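Local coordinates for N2152 (Neocallimastix frontalis, PDB 5U22), which probably hydrolyses arabinosyl-containing glycosides as a polyspecific family 39 glycoside hydrolase built from a TIM barrel and a beta sandwich, at residues A[65-71]-A[97-103]; A[304-308]-A[373-377]; A[335-341]-A[361-365]. All blocks are in the same frame, centred on the assembly; numbering follows the deposited sequence.

Interaction 1: A[65-71]-A[97-103]; sequences NVMRAPA and ARVTIEL
The guanidinium of Arg-98 folds toward the start of the neighbouring strand, where NH1 is shared between the carbonyl of Gly-96 and Asn-65 OD1, the latter 3.2 Å away. Bends at chi2 and chi3 bring it there. The Asn-65 oxygen lies close to the guanidinium plane, whereas the nitrogen stands above the plane of the amide; the two flat groups are 51° apart. Val-66 CG2 covers one guanidinium face near its rim, 3.7 Å from Arg-98 NH2. Beneath these side chains runs a parallel ladder in which Met-67 N donates to Arg-98 O (2.8 Å) and Thr-100 N to Met-67 O (2.7 Å), the same pattern continuing to Ala-71. Strands 66-70 and 98-102 are joined through helix 84-91 as a beta-alpha-beta unit of the TIM barrel. On the face carrying Val-66 and Thr-100, Arg-68 sets CG opposite the backbone N (chi1 -172°) and runs extended past Thr-100 CB, which lies 3.9 Å from Arg-68 CG. The Arg-68 side chain is about 5 Å from a bound bis-tris; NE forms a salt bridge to Glu-143, NH1 another to Glu-246, and NH2 hydrogen-bonds Asn-146 OD1. Glu-102 OE2, 3.6 Å from Arg-68 NH2, sits over one guanidinium face, attracted by charge alone. On the other sheet face, Val-99 CG2 touches Ala-69 CB at 3.9 Å, and Ile-101 CG2 packs against Ala-71 CB.

Interaction 2: A[304-308]-A[373-377]; sequences YFYKW and VEKID
Tyr-304 meets Ile-376 mainly through the root of its side chain: CB lies 3.8 Å from Ile-376 CD1, while the ring leads away toward its hydroxyl. The isoleucine crosses it at about a right angle; chi1 (180°) sends the CG1 branch toward Tyr-304 and leaves CG2 to face Phe-305 and Trp-308. Phe-305 comes next, its CD1 4.1 Å from Ile-376 CG2; its ring also packs on Pro-258, Ala-262 and Ile-265 of helix 258-270. One turn after Tyr-304, Trp-308 lays the outer atoms of its six-membered ring against residues 374-376. Its CZ3 approaches the same Ile-376 CG2 at 4.1 Å, its CH2 lies 4.0 Å from Lys-375 C, and its CZ2 lies 3.8 Å from Glu-374 CB. The indole and the Glu-374 carboxylate are inclined by 57°. Arg-417 forms a salt bridge with that carboxylate and a cation-pi contact with the indole. Helix 301-310 follows the barrel strands in the chain, so its packing on strand 368-376 probably forms part of the junction between barrel and sandwich. With no hydrogen bond between the two segments, cohesion rests on apolar packing against side chains and peptide, with Glu-374 paired to Arg-417 at the margin.

Interaction 3: A[335-341]-A[361-365]; sequences VDASAQY and LPSFL
Phe-364 pushes its ring into the turn that follows strand 330-336, between Ala-337 and Gln-340. Beginning at its root, CB lies 3.8 Å from Gln-340 OE1. The first torsion sets CG between the backbone nitrogen and the carbonyl carbon (chi1 65°), directing the ring to the turn. Along one side, CD1 meets Gln-340 CB at 3.9 Å and CE1 comes to 3.4 Å from Gln-340 C. Along the other, CD2 and CE2 pass Ala-337 CA, with CE2 at 3.8 Å, and CE2 also nears Asp-336 O. At the tip, CZ reaches Tyr-341 N at 3.5 Å. Gln-340 CA stands over one face in a CH-pi contact, 3.9 Å from the ring centroid and 25° off the normal; Pro-362 CB covers the opposite face, toward the rim. Val-335 CG1 arrives at the ring's edge and also touches Pro-362 CG at 3.7 Å.

The turn receiving the ring is a beta hairpin connection between strands 330-336 and 341-347. Asp-336 OD1 accepts from Ser-338 N, an Asx turn, and also from Ala-339 N, completing an Asx motif; Gln-340 with Tyr-341 opposite Asp-336 forms a G1 beta bulge, and Gln-340 has the positive phi and psi of a left-handed conformation. Thr-313 binds Asp-336 OD2 and the Tyr-341 hydroxyl. Across the contact no hydrogen bond forms: polar groups of the turn are bonded within it and to Thr-313, while the aromatic ring joins it to the loop 361-365 by dispersion and a CH-pi contact.

In the fold
Interaction 1 belongs to the TIM barrel, whereas interactions 2 and 3 both involve the sandwich sheet. The three sites remain separate: the centres of interactions 1 and 2 lie about 26 Å apart, and those of 2 and 3 about 21 Å apart. Interaction 1 is deeply buried and rich in backbone hydrogen bonds, as adjacent parallel strands are, with charged groups gathered near the bound bis-tris. Interaction 2 is also buried but pairs a helix with a sheet, leaving side-chain packing as the adhesive. Interaction 3, partly buried at the sandwich periphery, joins a hairpin turn to a loop through one aromatic ring. Backbone pairing across segments thus gives way to side-chain contact where regular strand partnership is absent.

Interaction 1: A[65-71]-A[97-103]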
loop_
_atom_site.group_PDB
_atom_site.type_symbol
_atom_site.label_atom_id
_atom_site.label_comp_id
_atom_site.label_asym_id
_atom_site.label_seq_id
_atom_site.Cartn_x
_atom_site.Cartn_y
_atom_site.Cartn_z
ATOM N N ASN A 65 -6.866 -4.508 -1.658
ATOM C CA ASN A 65 -7.347 -3.911 -0.419
ATOM C C ASN A 65 -8.009 -2.573 -0.728
ATOM O O ASN A 65 -9.236 -2.497 -0.848
ATOM C CB ASN A 65 -6.196 -3.754 0.583
ATOM C CG ASN A 65 -6.648 -3.215 1.913
ATOM O OD1 ASN A 65 -7.763 -3.484 2.370
ATOM N ND2 ASN A 65 -5.782 -2.438 2.552
ATOM N N VAL A 66 -7.219 -1.514 -0.896
ATOM C CA VAL A 66 -7.759 -0.178 -1.130
ATOM C C VAL A 66 -7.019 0.452 -2.297
ATOM O O VAL A 66 -5.785 0.562 -2.263
ATOM C CB VAL A 66 -7.646 0.729 0.107
ATOM C CG1 VAL A 66 -8.316 2.056 -0.180
ATOM C CG2 VAL A 66 -8.271 0.074 1.324
ATOM N N MET A 67 -7.770 0.879 -3.321
ATOM C CA MET A 67 -7.210 1.675 -4.404
ATOM C C MET A 67 -7.377 3.161 -4.101
ATOM O O MET A 67 -8.021 3.549 -3.124
ATOM C CB MET A 67 -7.886 1.336 -5.737
ATOM C CG MET A 67 -7.835 -0.129 -6.104
ATOM S SD MET A 67 -6.170 -0.784 -6.397
ATOM C CE MET A 67 -5.771 -0.147 -8.025
ATOM N N ARG A 68 -6.818 4.008 -4.969
ATOM C CA ARG A 68 -7.010 5.453 -4.888
ATOM C C ARG A 68 -7.329 5.990 -6.273
ATOM O O ARG A 68 -6.730 5.568 -7.267
ATOM C CB ARG A 68 -5.762 6.144 -4.317
ATOM C CG ARG A 68 -5.887 7.649 -4.005
ATOM C CD ARG A 68 -4.751 7.963 -3.035
ATOM N NE ARG A 68 -4.544 9.350 -2.619
ATOM C CZ ARG A 68 -3.543 10.120 -3.057
ATOM N NH1 ARG A 68 -2.706 9.679 -3.993
ATOM N NH2 ARG A 68 -3.392 11.343 -2.569
ATOM N N ALA A 69 -8.293 6.901 -6.338
ATOM C CA ALA A 69 -8.765 7.397 -7.622
ATOM C C ALA A 69 -9.228 8.832 -7.454
ATOM O O ALA A 69 -9.617 9.230 -6.349
ATOM C CB ALA A 69 -9.908 6.525 -8.177
ATOM N N PRO A 70 -9.200 9.626 -8.525
ATOM C CA PRO A 70 -9.662 11.016 -8.442
ATOM C C PRO A 70 -11.172 11.103 -8.301
ATOM O O PRO A 70 -11.917 10.323 -8.894
ATOM C CB PRO A 70 -9.216 11.609 -9.783
ATOM C CG PRO A 70 -9.215 10.399 -10.729
ATOM C CD PRO A 70 -8.660 9.295 -9.860
ATOM N N ALA A 71 -11.628 12.108 -7.540
ATOM C CA ALA A 71 -13.068 12.298 -7.381
ATOM C C ALA A 71 -13.746 12.615 -8.713
ATOM O O ALA A 71 -14.906 12.238 -8.922
ATOM C CB ALA A 71 -13.350 13.406 -6.356
ATOM N N ALA A 97 -12.794 -5.105 -1.478
ATOM C CA ALA A 97 -11.967 -3.967 -1.884
ATOM C C ALA A 97 -12.694 -2.635 -1.702
ATOM O O ALA A 97 -13.928 -2.565 -1.762
ATOM C CB ALA A 97 -11.543 -4.132 -3.343
ATOM N N ARG A 98 -11.914 -1.568 -1.489
ATOM C CA ARG A 98 -12.427 -0.204 -1.377
ATOM C C ARG A 98 -11.556 0.736 -2.192
ATOM O O ARG A 98 -10.498 0.358 -2.694
ATOM C CB ARG A 98 -12.466 0.304 0.077
ATOM C CG ARG A 98 -13.659 -0.185 0.869
ATOM C CD ARG A 98 -13.278 -1.353 1.721
ATOM N NE ARG A 98 -12.348 -0.986 2.781
ATOM C CZ ARG A 98 -11.180 -1.586 2.991
ATOM N NH1 ARG A 98 -10.789 -2.591 2.202
ATOM N NH2 ARG A 98 -10.410 -1.196 4.000
ATOM N N VAL A 99 -11.997 1.982 -2.323
ATOM C CA VAL A 99 -11.234 2.953 -3.101
ATOM C C VAL A 99 -11.304 4.321 -2.430
ATOM O O VAL A 99 -12.377 4.769 -2.004
ATOM C CB VAL A 99 -11.709 3.014 -4.567
ATOM C CG1 VAL A 99 -13.210 3.340 -4.668
ATOM C CG2 VAL A 99 -10.866 4.007 -5.340
ATOM N N THR A 100 -10.148 4.970 -2.326
ATOM C CA THR A 100 -10.026 6.296 -1.732
ATOM C C THR A 100 -10.478 7.354 -2.735
ATOM O O THR A 100 -10.082 7.317 -3.904
ATOM C CB THR A 100 -8.568 6.549 -1.342
ATOM O OG1 THR A 100 -8.135 5.559 -0.397
ATOM C CG2 THR A 100 -8.378 7.948 -0.757
ATOM N N ILE A 101 -11.285 8.311 -2.273
ATOM C CA ILE A 101 -11.707 9.450 -3.089
ATOM C C ILE A 101 -10.712 10.595 -2.923
ATOM O O ILE A 101 -10.692 11.260 -1.885
ATOM C CB ILE A 101 -13.111 9.917 -2.702
ATOM C CG1 ILE A 101 -14.115 8.789 -2.922
ATOM C CG2 ILE A 101 -13.482 11.164 -3.503
ATOM C CD1 ILE A 101 -15.442 8.988 -2.212
ATOM N N GLU A 102 -9.942 10.886 -3.970
ATOM C CA GLU A 102 -8.969 11.991 -3.935
ATOM C C GLU A 102 -9.651 13.256 -4.451
ATOM O O GLU A 102 -9.703 13.516 -5.654
ATOM C CB GLU A 102 -7.736 11.646 -4.760
ATOM C CG GLU A 102 -6.579 12.662 -4.612
ATOM C CD GLU A 102 -5.516 12.513 -5.703
ATOM O OE1 GLU A 102 -5.805 11.866 -6.731
ATOM O OE2 GLU A 102 -4.400 13.048 -5.532
ATOM N N LEU A 103 -10.185 14.060 -3.531
ATOM C CA LEU A 103 -10.952 15.235 -3.942
ATOM C C LEU A 103 -10.090 16.264 -4.664
ATOM O O LEU A 103 -10.608 17.006 -5.507
ATOM C CB LEU A 103 -11.616 15.882 -2.720
ATOM C CG LEU A 103 -12.702 15.066 -2.015
ATOM C CD1 LEU A 103 -13.062 15.683 -0.658
ATOM C CD2 LEU A 103 -13.935 14.995 -2.894
#

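Interaction 2: A[304-308]-A[373-377]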
loop_
_atom_site.group_PDB
_atom_site.type_symbol
_atom_site.label_atom_id
_atom_site.label_comp_id
_atom_site.label_asym_id
_atom_site.label_seq_id
_atom_site.Cartn_x
_atom_site.Cartn_y
_atom_site.Cartn_z
ATOM N N TYR A 304 3.077 -10.805 -10.250
ATOM C CA TYR A 304 3.221 -12.119 -9.637
ATOM C C TYR A 304 3.625 -12.016 -8.168
ATOM O O TYR A 304 3.164 -12.816 -7.342
ATOM C CB TYR A 304 4.224 -12.947 -10.432
ATOM C CG TYR A 304 3.682 -13.362 -11.782
ATOM C CD1 TYR A 304 3.970 -12.626 -12.928
ATOM C CD2 TYR A 304 2.865 -14.485 -11.902
ATOM C CE1 TYR A 304 3.460 -13.009 -14.172
ATOM C CE2 TYR A 304 2.356 -14.873 -13.143
ATOM C CZ TYR A 304 2.665 -14.133 -14.266
ATOM O OH TYR A 304 2.147 -14.528 -15.483
ATOM N N PHE A 305 4.470 -11.035 -7.816
ATOM C CA PHE A 305 4.815 -10.857 -6.408
ATOM C C PHE A 305 3.589 -10.450 -5.595
ATOM O O PHE A 305 3.336 -11.011 -4.520
ATOM C CB PHE A 305 5.954 -9.836 -6.227
ATOM C CG PHE A 305 6.571 -9.867 -4.847
ATOM C CD1 PHE A 305 7.429 -10.899 -4.477
ATOM C CD2 PHE A 305 6.275 -8.886 -3.911
ATOM C CE1 PHE A 305 7.980 -10.947 -3.208
ATOM C CE2 PHE A 305 6.832 -8.920 -2.637
ATOM C CZ PHE A 305 7.677 -9.960 -2.284
ATOM N N TYR A 306 2.791 -9.507 -6.109
ATOM C CA TYR A 306 1.595 -9.100 -5.383
ATOM C C TYR A 306 0.529 -10.190 -5.380
ATOM O O TYR A 306 -0.311 -10.217 -4.477
ATOM C CB TYR A 306 1.066 -7.780 -5.960
ATOM C CG TYR A 306 1.800 -6.585 -5.370
ATOM C CD1 TYR A 306 3.084 -6.245 -5.792
ATOM C CD2 TYR A 306 1.218 -5.824 -4.365
ATOM C CE1 TYR A 306 3.753 -5.158 -5.231
ATOM C CE2 TYR A 306 1.872 -4.741 -3.808
ATOM C CZ TYR A 306 3.135 -4.413 -4.237
ATOM O OH TYR A 306 3.754 -3.321 -3.668
ATOM N N LYS A 307 0.552 -11.102 -6.357
ATOM C CA LYS A 307 -0.353 -12.245 -6.307
ATOM C C LYS A 307 -0.001 -13.161 -5.139
ATOM O O LYS A 307 -0.890 -13.616 -4.403
ATOM C CB LYS A 307 -0.305 -12.996 -7.641
ATOM C CG LYS A 307 -1.051 -14.339 -7.646
ATOM C CD LYS A 307 -2.553 -14.162 -7.685
ATOM C CE LYS A 307 -3.270 -15.526 -7.771
ATOM N NZ LYS A 307 -4.616 -15.465 -7.163
ATOM N N TRP A 308 1.294 -13.447 -4.957
ATOM C CA TRP A 308 1.737 -14.193 -3.779
ATOM C C TRP A 308 1.229 -13.532 -2.510
ATOM O O TRP A 308 0.711 -14.192 -1.600
ATOM C CB TRP A 308 3.259 -14.239 -3.732
ATOM C CG TRP A 308 3.930 -15.142 -4.687
ATOM C CD1 TRP A 308 3.363 -16.102 -5.463
ATOM C CD2 TRP A 308 5.328 -15.164 -4.967
ATOM N NE1 TRP A 308 4.332 -16.737 -6.209
ATOM C CE2 TRP A 308 5.549 -16.174 -5.922
ATOM C CE3 TRP A 308 6.421 -14.421 -4.501
ATOM C CZ2 TRP A 308 6.822 -16.470 -6.418
ATOM C CZ3 TRP A 308 7.682 -14.714 -4.993
ATOM C CH2 TRP A 308 7.872 -15.729 -5.942
ATOM N N VAL A 373 10.682 -23.212 -2.800
ATOM C CA VAL A 373 11.322 -21.901 -2.848
ATOM C C VAL A 373 11.231 -21.399 -4.284
ATOM O O VAL A 373 11.679 -22.080 -5.214
ATOM C CB VAL A 373 12.781 -21.981 -2.366
ATOM C CG1 VAL A 373 13.426 -20.608 -2.378
ATOM C CG2 VAL A 373 12.833 -22.587 -0.966
ATOM N N GLU A 374 10.643 -20.219 -4.472
ATOM C CA GLU A 374 10.438 -19.662 -5.803
ATOM C C GLU A 374 10.998 -18.247 -5.889
ATOM O O GLU A 374 11.176 -17.561 -4.878
ATOM C CB GLU A 374 8.956 -19.603 -6.183
ATOM C CG GLU A 374 8.205 -20.878 -5.997
ATOM C CD GLU A 374 6.724 -20.679 -6.241
ATOM O OE1 GLU A 374 6.355 -20.464 -7.409
ATOM O OE2 GLU A 374 5.945 -20.702 -5.267
ATOM N N LYS A 375 11.236 -17.801 -7.124
ATOM C CA LYS A 375 11.628 -16.421 -7.379
ATOM C C LYS A 375 10.845 -15.866 -8.558
ATOM O O LYS A 375 10.415 -16.604 -9.450
ATOM C CB LYS A 375 13.129 -16.286 -7.660
ATOM C CG LYS A 375 13.602 -16.981 -8.933
ATOM C CD LYS A 375 15.087 -16.732 -9.144
ATOM C CE LYS A 375 15.666 -17.614 -10.255
ATOM N NZ LYS A 375 15.054 -17.323 -11.573
ATOM N N ILE A 376 10.667 -14.551 -8.554
ATOM C CA ILE A 376 10.110 -13.839 -9.694
ATOM C C ILE A 376 11.150 -12.803 -10.090
ATOM O O ILE A 376 11.495 -11.923 -9.293
ATOM C CB ILE A 376 8.744 -13.206 -9.386
ATOM C CG1 ILE A 376 8.218 -12.467 -10.617
ATOM C CG2 ILE A 376 8.781 -12.286 -8.137
ATOM C CD1 ILE A 376 7.785 -13.419 -11.713
ATOM N N ASP A 377 11.701 -12.944 -11.290
ATOM C CA ASP A 377 12.775 -12.054 -11.700
ATOM C C ASP A 377 12.207 -10.805 -12.364
ATOM O O ASP A 377 11.100 -10.802 -12.907
ATOM C CB ASP A 377 13.747 -12.759 -12.652
ATOM C CG ASP A 377 14.546 -13.848 -11.965
ATOM O OD1 ASP A 377 14.746 -13.757 -10.734
ATOM O OD2 ASP A 377 14.972 -14.795 -12.656
#

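Interaction 3: A[335-341]-A[361-365]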
loop_
_atom_site.group_PDB
_atom_site.type_symbol
_atom_site.label_atom_id
_atom_site.label_comp_id
_atom_site.label_asym_id
_atom_site.label_seq_id
_atom_site.Cartn_x
_atom_site.Cartn_y
_atom_site.Cartn_z
ATOM N N VAL A 335 0.833 -17.414 8.435
ATOM C CA VAL A 335 0.613 -18.791 8.869
ATOM C C VAL A 335 -0.882 -19.042 8.861
ATOM O O VAL A 335 -1.646 -18.240 9.407
ATOM C CB VAL A 335 1.183 -19.067 10.272
ATOM C CG1 VAL A 335 0.855 -20.503 10.688
ATOM C CG2 VAL A 335 2.673 -18.813 10.320
ATOM N N ASP A 336 -1.297 -20.160 8.263
ATOM C CA ASP A 336 -2.707 -20.527 8.162
ATOM C C ASP A 336 -2.871 -21.962 8.652
ATOM O O ASP A 336 -2.453 -22.901 7.968
ATOM C CB ASP A 336 -3.192 -20.386 6.719
ATOM C CG ASP A 336 -4.693 -20.612 6.570
ATOM O OD1 ASP A 336 -5.289 -21.387 7.345
ATOM O OD2 ASP A 336 -5.283 -20.012 5.650
ATOM N N ALA A 337 -3.501 -22.135 9.820
ATOM C CA ALA A 337 -3.681 -23.471 10.381
ATOM C C ALA A 337 -4.786 -24.276 9.705
ATOM O O ALA A 337 -4.817 -25.501 9.864
ATOM C CB ALA A 337 -3.981 -23.385 11.882
ATOM N N SER A 338 -5.695 -23.630 8.969
ATOM C CA SER A 338 -6.737 -24.374 8.274
ATOM C C SER A 338 -6.273 -24.846 6.904
ATOM O O SER A 338 -6.543 -25.987 6.521
ATOM C CB SER A 338 -8.011 -23.536 8.135
ATOM O OG SER A 338 -8.850 -23.714 9.260
ATOM N N ALA A 339 -5.589 -23.987 6.150
ATOM C CA ALA A 339 -5.015 -24.410 4.880
ATOM C C ALA A 339 -3.723 -25.188 5.086
ATOM O O ALA A 339 -3.264 -25.874 4.159
ATOM C CB ALA A 339 -4.766 -23.185 3.987
ATOM N N GLN A 340 -3.144 -25.088 6.285
ATOM C CA GLN A 340 -1.941 -25.811 6.700
ATOM C C GLN A 340 -0.730 -25.442 5.839
ATOM O O GLN A 340 -0.085 -26.292 5.225
ATOM C CB GLN A 340 -2.196 -27.321 6.723
ATOM C CG GLN A 340 -3.255 -27.678 7.782
ATOM C CD GLN A 340 -3.344 -29.161 8.086
ATOM O OE1 GLN A 340 -3.275 -29.574 9.250
ATOM N NE2 GLN A 340 -3.515 -29.964 7.048
ATOM N N TYR A 341 -0.401 -24.147 5.846
ATOM C CA TYR A 341 0.820 -23.696 5.193
ATOM C C TYR A 341 1.380 -22.480 5.911
ATOM O O TYR A 341 0.691 -21.814 6.688
ATOM C CB TYR A 341 0.599 -23.383 3.704
ATOM C CG TYR A 341 -0.129 -22.079 3.412
ATOM C CD1 TYR A 341 -1.509 -22.040 3.338
ATOM C CD2 TYR A 341 0.577 -20.899 3.174
ATOM C CE1 TYR A 341 -2.177 -20.861 3.057
ATOM C CE2 TYR A 341 -0.086 -19.703 2.903
ATOM C CZ TYR A 341 -1.463 -19.693 2.843
ATOM O OH TYR A 341 -2.127 -18.508 2.569
ATOM N N LEU A 361 7.880 -23.227 14.341
ATOM C CA LEU A 361 7.114 -23.734 13.210
ATOM C C LEU A 361 5.820 -24.380 13.691
ATOM O O LEU A 361 5.782 -24.982 14.773
ATOM C CB LEU A 361 7.942 -24.740 12.402
ATOM C CG LEU A 361 8.909 -24.139 11.384
ATOM C CD1 LEU A 361 9.851 -25.202 10.851
ATOM C CD2 LEU A 361 8.161 -23.470 10.227
ATOM N N PRO A 362 4.740 -24.256 12.926
ATOM C CA PRO A 362 3.473 -24.871 13.328
ATOM C C PRO A 362 3.617 -26.362 13.587
ATOM O O PRO A 362 4.267 -27.092 12.834
ATOM C CB PRO A 362 2.563 -24.602 12.132
ATOM C CG PRO A 362 3.110 -23.358 11.526
ATOM C CD PRO A 362 4.607 -23.479 11.679
ATOM N N SER A 363 2.979 -26.806 14.664
ATOM C CA SER A 363 2.966 -28.220 14.981
ATOM C C SER A 363 2.228 -29.024 13.929
ATOM O O SER A 363 2.462 -30.237 13.826
ATOM C CB SER A 363 2.346 -28.435 16.356
ATOM O OG SER A 363 1.018 -27.955 16.377
ATOM N N PHE A 364 1.364 -28.384 13.120
ATOM C CA PHE A 364 0.686 -29.157 12.083
ATOM C C PHE A 364 1.663 -29.695 11.044
ATOM O O PHE A 364 1.317 -30.630 10.318
ATOM C CB PHE A 364 -0.466 -28.358 11.423
ATOM C CG PHE A 364 -0.054 -27.129 10.635
ATOM C CD1 PHE A 364 0.642 -27.228 9.429
ATOM C CD2 PHE A 364 -0.471 -25.872 11.053
ATOM C CE1 PHE A 364 0.985 -26.087 8.708
ATOM C CE2 PHE A 364 -0.145 -24.729 10.333
ATOM C CZ PHE A 364 0.587 -24.832 9.169
ATOM N N LEU A 365 2.876 -29.148 10.974
ATOM C CA LEU A 365 3.884 -29.684 10.069
ATOM C C LEU A 365 4.536 -30.954 10.601
ATOM O O LEU A 365 5.231 -31.632 9.840
ATOM C CB LEU A 365 4.962 -28.632 9.797
ATOM C CG LEU A 365 4.505 -27.347 9.097
ATOM C CD1 LEU A 365 5.611 -26.288 9.083
ATOM C CD2 LEU A 365 4.051 -27.640 7.679
#